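Local coordinates for protein purine nucleosidase, (IunH-1) (Sulfolobus solfataricus, PDB 3T8J) that belongs to the nucleosidase family, folds around a mixed, mostly parallel beta-sheet flanked by helices, and holds a sodium ion, at residues Ile106-Ala120 with Leu133-Met147. Sequence-based numbering, arbitrary orientation.
Sequences IDLANEYAGELEFLA and LDNSIVKKIKKVWVM
F118 and A120 hydrogen-bond through their backbones to K143, W145 and M147, joining strands 116-120 and 141-147 as parallel neighbours whose axes differ in direction by 21°. F118 N donates to K143 O and F118 O accepts from W145 N; two residues on, A120 N meets W145 O at 2.8 Å and A120 O takes M147 N. Before the strands, G114 N donates to K140 O (2.8 Å); at the positive phi of G114, 87°, a CB would press on the carbonyl oxygen of A113, which explains the glycine.

Among the polar side chains, E117 and W145 lie side by side and point the same way. The indole N-H reaches E117 OE1 in the plane of its own ring (NE1 to OE1 2.9 Å, 167° at the hydrogen) and on the anti side of the carboxylate, while E117 OE2 pairs with R2, so both oxygens of this buried acid are engaged. K143 lays CG over one face of the indole and sends NZ to D181. The extended chain of K140 passes A109 O and carries NZ to N110 OD1 (2.7 Å) and S136 OG (3.0 Å); that hydroxyl in turn donates to D134 OD1, which also takes S136 N.

Apolar contacts pack helix 101-111 against the end of helix 125-133, where I106 CD1 abuts L133 CB at 3.7 Å, and against helix 137-140, where A109 CB meets I137 CG2 at 3.9 Å.

The pair occupies the middle of the sheet, between strands 3-8 and 182-185. Crossover helix 125-133 covers the face bearing F118 and V144, helix 237-246 touches L119 and W145 on the other, and the side chain of M147 lies about 7 Å from the sodium ion, whose site is built by D9, D14, I121 and S122.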
ATOM      1  N   ILE A 106       6.936  30.638 -11.881  1.00 20.45           N
ATOM      2  CA  ILE A 106       8.116  30.508 -12.753  1.00 21.92           C
ATOM      3  C   ILE A 106       8.611  31.890 -13.215  1.00 22.90           C
ATOM      4  O   ILE A 106       9.819  32.190 -13.138  1.00 24.22           O
ATOM      5  CB  ILE A 106       7.803  29.587 -13.942  1.00 22.95           C
ATOM      6  CG1 ILE A 106       7.602  28.145 -13.481  1.00 23.47           C
ATOM      7  CG2 ILE A 106       8.940  29.634 -14.986  1.00 25.00           C
ATOM      8  CD1 ILE A 106       6.909  27.261 -14.518  1.00 25.17           C
ATOM      9  N   ASP A 107       7.697  32.753 -13.663  1.00 23.73           N
ATOM     10  CA  ASP A 107       8.072  34.091 -14.121  1.00 25.16           C
ATOM     11  C   ASP A 107       8.750  34.904 -13.012  1.00 25.06           C
ATOM     12  O   ASP A 107       9.750  35.585 -13.244  1.00 25.21           O
ATOM     13  CB  ASP A 107       6.833  34.825 -14.636  1.00 26.51           C
ATOM     14  CG  ASP A 107       6.383  34.341 -16.020  1.00 31.64           C
ATOM     15  OD1 ASP A 107       7.165  33.663 -16.717  1.00 34.02           O
ATOM     16  OD2 ASP A 107       5.244  34.687 -16.427  1.00 35.35           O
ATOM     17  N   LEU A 108       8.186  34.845 -11.810  1.00 24.12           N
ATOM     18  CA  LEU A 108       8.676  35.597 -10.652  1.00 24.08           C
ATOM     19  C   LEU A 108      10.025  35.044 -10.143  1.00 24.21           C
ATOM     20  O   LEU A 108      10.895  35.808  -9.703  1.00 24.99           O
ATOM     21  CB  LEU A 108       7.598  35.659  -9.561  1.00 24.36           C
ATOM     22  CG  LEU A 108       6.454  36.591  -9.940  1.00 24.34           C
ATOM     23  CD1 LEU A 108       5.215  36.263  -9.081  1.00 25.02           C
ATOM     24  CD2 LEU A 108       6.855  38.051  -9.852  1.00 24.79           C
ATOM     25  N   ALA A 109      10.200  33.732 -10.228  1.00 23.38           N
ATOM     26  CA  ALA A 109      11.472  33.098  -9.875  1.00 23.30           C
ATOM     27  C   ALA A 109      12.572  33.573 -10.811  1.00 24.94           C
ATOM     28  O   ALA A 109      13.717  33.740 -10.398  1.00 26.50           O
ATOM     29  CB  ALA A 109      11.328  31.555  -9.901  1.00 22.91           C
ATOM     30  N   ASN A 110      12.242  33.806 -12.073  1.00 25.16           N
ATOM     31  CA  ASN A 110      13.207  34.391 -12.999  1.00 27.36           C
ATOM     32  C   ASN A 110      13.466  35.858 -12.698  1.00 27.70           C
ATOM     33  O   ASN A 110      14.628  36.293 -12.675  1.00 30.40           O
ATOM     34  CB  ASN A 110      12.726  34.206 -14.431  1.00 28.12           C
ATOM     35  CG  ASN A 110      13.036  32.818 -14.980  1.00 32.73           C
ATOM     36  OD1 ASN A 110      14.186  32.379 -14.926  1.00 37.40           O
ATOM     37  ND2 ASN A 110      12.060  32.187 -15.615  1.00 35.05           N
ATOM     38  N   GLU A 111      12.406  36.638 -12.470  1.00 27.72           N
ATOM     39  CA  GLU A 111      12.559  38.081 -12.227  1.00 28.77           C
ATOM     40  C   GLU A 111      13.378  38.371 -10.966  1.00 28.81           C
ATOM     41  O   GLU A 111      14.214  39.310 -10.957  1.00 31.49           O
ATOM     42  CB  GLU A 111      11.179  38.743 -12.135  1.00 28.42           C
ATOM     43  CG  GLU A 111      11.265  40.223 -11.797  1.00 31.09           C
ATOM     44  CD  GLU A 111       9.937  40.979 -11.834  1.00 35.75           C
ATOM     45  OE1 GLU A 111       8.855  40.350 -11.946  1.00 34.26           O
ATOM     46  OE2 GLU A 111       9.979  42.237 -11.725  1.00 39.66           O
ATOM     47  N   TYR A 112      13.180  37.549  -9.931  1.00 27.65           N
ATOM     48  CA  TYR A 112      13.846  37.687  -8.627  1.00 28.01           C
ATOM     49  C   TYR A 112      14.789  36.513  -8.309  1.00 28.58           C
ATOM     50  O   TYR A 112      14.974  36.154  -7.141  1.00 28.61           O
ATOM     51  CB  TYR A 112      12.792  37.852  -7.515  1.00 27.83           C
ATOM     52  CG  TYR A 112      11.911  39.069  -7.681  1.00 28.17           C
ATOM     53  CD1 TYR A 112      12.342  40.318  -7.252  1.00 31.94           C
ATOM     54  CD2 TYR A 112      10.656  38.973  -8.274  1.00 27.94           C
ATOM     55  CE1 TYR A 112      11.530  41.440  -7.401  1.00 33.87           C
ATOM     56  CE2 TYR A 112       9.852  40.093  -8.434  1.00 28.76           C
ATOM     57  CZ  TYR A 112      10.296  41.311  -7.995  1.00 32.39           C
ATOM     58  OH  TYR A 112       9.486  42.431  -8.149  1.00 34.07           O
ATOM     59  N   ALA A 113      15.452  35.981  -9.342  1.00 28.48           N
ATOM     60  CA  ALA A 113      16.321  34.807  -9.193  1.00 28.67           C
ATOM     61  C   ALA A 113      17.345  35.011  -8.091  1.00 29.41           C
ATOM     62  O   ALA A 113      18.097  36.016  -8.080  1.00 31.62           O
ATOM     63  CB  ALA A 113      17.018  34.481 -10.504  1.00 29.41           C
ATOM     64  N   GLY A 114      17.375  34.055  -7.172  1.00 29.13           N
ATOM     65  CA  GLY A 114      18.317  34.059  -6.085  1.00 31.19           C
ATOM     66  C   GLY A 114      17.886  34.826  -4.860  1.00 31.94           C
ATOM     67  O   GLY A 114      18.567  34.756  -3.824  1.00 33.53           O
ATOM     68  N   GLU A 115      16.772  35.559  -4.957  1.00 30.54           N
ATOM     69  CA  GLU A 115      16.279  36.335  -3.826  0.50 31.27           C
ATOM     70  C   GLU A 115      14.827  35.996  -3.459  1.00 30.01           C
ATOM     71  O   GLU A 115      14.388  36.302  -2.351  1.00 31.79           O
ATOM     72  CB  GLU A 115      16.400  37.828  -4.119  0.50 32.59           C
ATOM     73  CG  GLU A 115      17.833  38.317  -4.397  0.50 35.85           C
ATOM     74  CD  GLU A 115      18.846  37.883  -3.342  0.50 39.57           C
ATOM     75  OE1 GLU A 115      18.480  37.716  -2.156  0.50 42.81           O
ATOM     76  OE2 GLU A 115      20.034  37.709  -3.698  0.50 44.58           O
ATOM     77  N   LEU A 116      14.098  35.344  -4.359  1.00 26.86           N
ATOM     78  CA  LEU A 116      12.672  35.089  -4.100  1.00 24.90           C
ATOM     79  C   LEU A 116      12.493  34.082  -2.969  1.00 23.88           C
ATOM     80  O   LEU A 116      13.132  33.024  -2.960  1.00 24.01           O
ATOM     81  CB  LEU A 116      11.947  34.581  -5.356  1.00 23.92           C
ATOM     82  CG  LEU A 116      10.418  34.557  -5.295  1.00 23.31           C
ATOM     83  CD1 LEU A 116       9.852  35.958  -5.078  1.00 25.56           C
ATOM     84  CD2 LEU A 116       9.884  33.907  -6.567  1.00 25.40           C
ATOM     85  N   GLU A 117      11.581  34.390  -2.041  1.00 22.34           N
ATOM     86  CA  GLU A 117      11.214  33.486  -0.984  1.00 20.90           C
ATOM     87  C   GLU A 117       9.757  33.094  -1.159  1.00 21.71           C
ATOM     88  O   GLU A 117       8.942  33.903  -1.607  1.00 22.26           O
ATOM     89  CB  GLU A 117      11.469  34.116   0.385  1.00 22.36           C
ATOM     90  CG  GLU A 117      12.980  34.488   0.560  1.00 23.95           C
ATOM     91  CD  GLU A 117      13.301  35.073   1.926  1.00 25.95           C
ATOM     92  OE1 GLU A 117      13.100  34.357   2.933  1.00 26.73           O
ATOM     93  OE2 GLU A 117      13.795  36.244   1.994  1.00 28.58           O
ATOM     94  N   PHE A 118       9.444  31.860  -0.815  1.00 20.36           N
ATOM     95  CA  PHE A 118       8.091  31.311  -1.012  1.00 19.30           C
ATOM     96  C   PHE A 118       7.495  30.925   0.332  1.00 20.30           C
ATOM     97  O   PHE A 118       8.013  30.050   1.021  1.00 20.73           O
ATOM     98  CB  PHE A 118       8.150  30.087  -1.952  1.00 19.50           C
ATOM     99  CG  PHE A 118       6.835  29.654  -2.497  1.00 20.01           C
ATOM    100  CD1 PHE A 118       6.418  30.069  -3.757  1.00 21.21           C
ATOM    101  CD2 PHE A 118       6.022  28.791  -1.779  1.00 20.76           C
ATOM    102  CE1 PHE A 118       5.177  29.670  -4.266  1.00 22.07           C
ATOM    103  CE2 PHE A 118       4.770  28.384  -2.286  1.00 21.32           C
ATOM    104  CZ  PHE A 118       4.371  28.820  -3.554  1.00 20.73           C
ATOM    105  N   LEU A 119       6.387  31.583   0.709  1.00 19.84           N
ATOM    106  CA  LEU A 119       5.721  31.303   1.979  1.00 19.76           C
ATOM    107  C   LEU A 119       4.568  30.331   1.692  1.00 19.64           C
ATOM    108  O   LEU A 119       3.487  30.724   1.225  1.00 20.00           O
ATOM    109  CB  LEU A 119       5.272  32.615   2.622  1.00 20.76           C
ATOM    110  CG  LEU A 119       4.562  32.516   3.964  1.00 21.85           C
ATOM    111  CD1 LEU A 119       5.397  31.811   5.037  1.00 22.12           C
ATOM    112  CD2 LEU A 119       4.141  33.915   4.451  1.00 22.44           C
ATOM    113  N   ALA A 120       4.874  29.048   1.915  1.00 19.18           N
ATOM    114  CA  ALA A 120       4.005  27.917   1.629  1.00 18.68           C
ATOM    115  C   ALA A 120       3.213  27.579   2.881  1.00 19.54           C
ATOM    116  O   ALA A 120       3.547  26.640   3.621  1.00 20.10           O
ATOM    117  CB  ALA A 120       4.848  26.700   1.172  1.00 19.48           C
ATOM    118  N   LEU A 133       7.042  21.966 -14.276  1.00 25.36           N
ATOM    119  CA  LEU A 133       7.213  22.685 -15.537  1.00 26.32           C
ATOM    120  C   LEU A 133       8.620  23.281 -15.719  1.00 26.63           C
ATOM    121  O   LEU A 133       9.073  23.424 -16.865  1.00 30.03           O
ATOM    122  CB  LEU A 133       6.168  23.773 -15.656  1.00 26.97           C
ATOM    123  CG  LEU A 133       4.783  23.185 -15.861  1.00 29.49           C
ATOM    124  CD1 LEU A 133       3.714  24.177 -15.462  1.00 32.89           C
ATOM    125  CD2 LEU A 133       4.604  22.724 -17.314  1.00 31.79           C
ATOM    126  N   ASP A 134       9.270  23.670 -14.618  1.00 24.94           N
ATOM    127  CA  ASP A 134      10.632  24.270 -14.667  1.00 25.11           C
ATOM    128  C   ASP A 134      11.419  23.884 -13.417  1.00 24.99           C
ATOM    129  O   ASP A 134      11.336  24.530 -12.369  1.00 23.78           O
ATOM    130  CB  ASP A 134      10.551  25.796 -14.812  1.00 25.27           C
ATOM    131  CG  ASP A 134      11.892  26.448 -15.024  1.00 29.36           C
ATOM    132  OD1 ASP A 134      12.930  25.764 -14.986  1.00 28.06           O
ATOM    133  OD2 ASP A 134      11.919  27.684 -15.260  1.00 36.01           O
ATOM    134  N   ASN A 135      12.242  22.844 -13.534  1.00 25.44           N
ATOM    135  CA  ASN A 135      12.999  22.363 -12.388  1.00 25.86           C
ATOM    136  C   ASN A 135      14.020  23.376 -11.833  1.00 26.85           C
ATOM    137  O   ASN A 135      14.450  23.233 -10.679  1.00 26.96           O
ATOM    138  CB  ASN A 135      13.774  21.091 -12.728  1.00 27.05           C
ATOM    139  CG  ASN A 135      12.934  19.871 -13.111  1.00 28.16           C
ATOM    140  OD1 ASN A 135      13.549  18.882 -13.536  1.00 32.45           O
ATOM    141  ND2 ASN A 135      11.597  19.868 -12.949  1.00 27.03           N
ATOM    142  N   SER A 136      14.409  24.368 -12.650  1.00 27.34           N
ATOM    143  CA  SER A 136      15.407  25.394 -12.280  1.00 28.05           C
ATOM    144  C   SER A 136      14.964  26.315 -11.153  1.00 26.68           C
ATOM    145  O   SER A 136      15.768  27.021 -10.548  1.00 27.00           O
ATOM    146  CB  SER A 136      15.858  26.213 -13.505  1.00 28.63           C
ATOM    147  OG  SER A 136      14.904  27.153 -13.920  1.00 31.62           O
ATOM    148  N   ILE A 137      13.666  26.296 -10.814  1.00 24.65           N
ATOM    149  CA  ILE A 137      13.202  27.145  -9.719  1.00 24.57           C
ATOM    150  C   ILE A 137      13.774  26.729  -8.361  1.00 24.02           C
ATOM    151  O   ILE A 137      13.729  27.495  -7.408  1.00 23.68           O
ATOM    152  CB  ILE A 137      11.631  27.278  -9.630  1.00 23.72           C
ATOM    153  CG1 ILE A 137      10.944  25.961  -9.223  1.00 22.82           C
ATOM    154  CG2 ILE A 137      11.052  27.805 -10.937  1.00 24.86           C
ATOM    155  CD1 ILE A 137       9.429  26.112  -8.971  1.00 23.31           C
ATOM    156  N   VAL A 138      14.329  25.519  -8.255  1.00 24.08           N
ATOM    157  CA  VAL A 138      14.915  25.081  -6.997  1.00 24.74           C
ATOM    158  C   VAL A 138      16.129  25.956  -6.597  1.00 26.61           C
ATOM    159  O   VAL A 138      16.291  26.274  -5.423  1.00 28.12           O
ATOM    160  CB  VAL A 138      15.320  23.605  -7.055  1.00 25.61           C
ATOM    161  CG1 VAL A 138      16.220  23.239  -5.891  1.00 28.74           C
ATOM    162  CG2 VAL A 138      14.095  22.709  -7.072  1.00 26.34           C
ATOM    163  N   LYS A 139      16.927  26.368  -7.564  1.00 27.64           N
ATOM    164  CA  LYS A 139      17.995  27.328  -7.260  1.00 29.46           C
ATOM    165  C   LYS A 139      17.494  28.766  -7.222  1.00 29.18           C
ATOM    166  O   LYS A 139      17.966  29.577  -6.390  1.00 32.55           O
ATOM    167  CB  LYS A 139      19.164  27.221  -8.216  1.00 31.04           C
ATOM    168  CG  LYS A 139      20.293  28.203  -7.793  1.00 31.92           C
ATOM    169  CD  LYS A 139      21.612  27.857  -8.310  1.00 34.55           C
ATOM    170  CE  LYS A 139      22.569  29.004  -8.046  1.00 34.59           C
ATOM    171  NZ  LYS A 139      23.949  28.658  -8.487  1.00 35.75           N
ATOM    172  N   LYS A 140      16.567  29.115  -8.119  1.00 26.47           N
ATOM    173  CA  LYS A 140      16.111  30.510  -8.237  1.00 26.42           C
ATOM    174  C   LYS A 140      15.311  30.987  -7.020  1.00 26.05           C
ATOM    175  O   LYS A 140      15.347  32.178  -6.676  1.00 26.58           O
ATOM    176  CB  LYS A 140      15.298  30.725  -9.518  1.00 26.65           C
ATOM    177  CG  LYS A 140      16.132  30.526 -10.768  1.00 28.18           C
ATOM    178  CD  LYS A 140      15.324  30.471 -12.026  1.00 31.75           C
ATOM    179  CE  LYS A 140      16.239  30.214 -13.225  1.00 34.49           C
ATOM    180  NZ  LYS A 140      15.455  30.037 -14.478  1.00 38.50           N
ATOM    181  N   ILE A 141      14.591  30.077  -6.380  1.00 24.80           N
ATOM    182  CA  ILE A 141      13.945  30.401  -5.116  1.00 24.41           C
ATOM    183  C   ILE A 141      14.940  30.193  -3.966  1.00 24.78           C
ATOM    184  O   ILE A 141      15.486  29.077  -3.752  1.00 27.45           O
ATOM    185  CB  ILE A 141      12.661  29.560  -4.935  1.00 22.90           C
ATOM    186  CG1 ILE A 141      11.635  29.965  -5.995  1.00 23.18           C
ATOM    187  CG2 ILE A 141      12.160  29.651  -3.481  1.00 24.93           C
ATOM    188  CD1 ILE A 141      10.408  29.026  -6.092  1.00 24.84           C
ATOM    189  N   LYS A 142      15.204  31.266  -3.230  1.00 24.96           N
ATOM    190  CA  LYS A 142      16.164  31.276  -2.131  1.00 26.62           C
ATOM    191  C   LYS A 142      15.753  30.379  -0.963  1.00 26.01           C
ATOM    192  O   LYS A 142      16.574  29.700  -0.344  1.00 26.74           O
ATOM    193  CB  LYS A 142      16.334  32.739  -1.647  1.00 27.70           C
ATOM    194  CG  LYS A 142      17.247  32.929  -0.476  1.00 33.78           C
ATOM    195  CD  LYS A 142      17.446  34.397  -0.157  1.00 38.15           C
ATOM    196  CE  LYS A 142      18.388  34.569   1.017  1.00 43.66           C
ATOM    197  NZ  LYS A 142      18.882  35.955   1.121  1.00 47.92           N
ATOM    198  N   LYS A 143      14.463  30.382  -0.636  1.00 24.20           N
ATOM    199  CA  LYS A 143      13.981  29.776   0.582  1.00 23.68           C
ATOM    200  C   LYS A 143      12.490  29.443   0.439  1.00 22.33           C
ATOM    201  O   LYS A 143      11.760  30.238  -0.132  1.00 22.46           O
ATOM    202  CB  LYS A 143      14.170  30.751   1.744  1.00 25.87           C
ATOM    203  CG  LYS A 143      13.922  30.189   3.094  1.00 27.63           C
ATOM    204  CD  LYS A 143      15.014  29.203   3.503  1.00 29.52           C
ATOM    205  CE  LYS A 143      14.630  28.553   4.786  1.00 30.69           C
ATOM    206  NZ  LYS A 143      15.765  27.751   5.337  1.00 30.64           N
ATOM    207  N   VAL A 144      12.103  28.268   0.936  1.00 20.41           N
ATOM    208  CA  VAL A 144      10.680  27.875   1.079  1.00 20.13           C
ATOM    209  C   VAL A 144      10.411  27.724   2.566  1.00 21.01           C
ATOM    210  O   VAL A 144      11.039  26.901   3.252  1.00 22.42           O
ATOM    211  CB  VAL A 144      10.367  26.590   0.315  1.00 19.49           C
ATOM    212  CG1 VAL A 144       8.870  26.266   0.398  1.00 20.11           C
ATOM    213  CG2 VAL A 144      10.798  26.747  -1.153  1.00 22.00           C
ATOM    214  N   TRP A 145       9.420  28.485   3.050  1.00 20.72           N
ATOM    215  CA  TRP A 145       8.954  28.441   4.435  1.00 20.73           C
ATOM    216  C   TRP A 145       7.626  27.684   4.451  1.00 19.80           C
ATOM    217  O   TRP A 145       6.653  28.169   3.904  1.00 20.79           O
ATOM    218  CB  TRP A 145       8.767  29.864   4.959  1.00 20.95           C
ATOM    219  CG  TRP A 145       9.992  30.753   4.894  1.00 22.32           C
ATOM    220  CD1 TRP A 145      10.313  31.672   3.916  1.00 23.72           C
ATOM    221  CD2 TRP A 145      11.037  30.844   5.872  1.00 23.47           C
ATOM    222  NE1 TRP A 145      11.485  32.312   4.238  1.00 24.03           N
ATOM    223  CE2 TRP A 145      11.960  31.810   5.422  1.00 25.01           C
ATOM    224  CE3 TRP A 145      11.293  30.180   7.079  1.00 25.34           C
ATOM    225  CZ2 TRP A 145      13.097  32.127   6.143  1.00 26.44           C
ATOM    226  CZ3 TRP A 145      12.433  30.508   7.792  1.00 27.53           C
ATOM    227  CH2 TRP A 145      13.325  31.462   7.310  1.00 27.81           C
ATOM    228  N   VAL A 146       7.637  26.489   5.005  1.00 19.72           N
ATOM    229  CA  VAL A 146       6.490  25.569   4.936  1.00 19.77           C
ATOM    230  C   VAL A 146       5.784  25.489   6.282  1.00 21.01           C
ATOM    231  O   VAL A 146       6.411  25.174   7.303  1.00 22.21           O
ATOM    232  CB  VAL A 146       6.945  24.153   4.537  1.00 19.05           C
ATOM    233  CG1 VAL A 146       5.766  23.153   4.597  1.00 20.03           C
ATOM    234  CG2 VAL A 146       7.553  24.133   3.127  1.00 19.48           C
ATOM    235  N   MET A 147       4.488  25.800   6.293  1.00 20.06           N
ATOM    236  CA  MET A 147       3.647  25.417   7.431  1.00 20.01           C
ATOM    237  C   MET A 147       3.089  24.050   7.030  1.00 20.03           C
ATOM    238  O   MET A 147       2.343  23.935   6.028  1.00 19.40           O
ATOM    239  CB  MET A 147       2.495  26.388   7.681  1.00 20.84           C
ATOM    240  CG  MET A 147       1.767  26.140   9.000  1.00 21.54           C
ATOM    241  SD  MET A 147       0.662  24.690   8.911  1.00 22.78           S
ATOM    242  CE  MET A 147       1.078  23.857  10.449  1.00 24.53           C
TER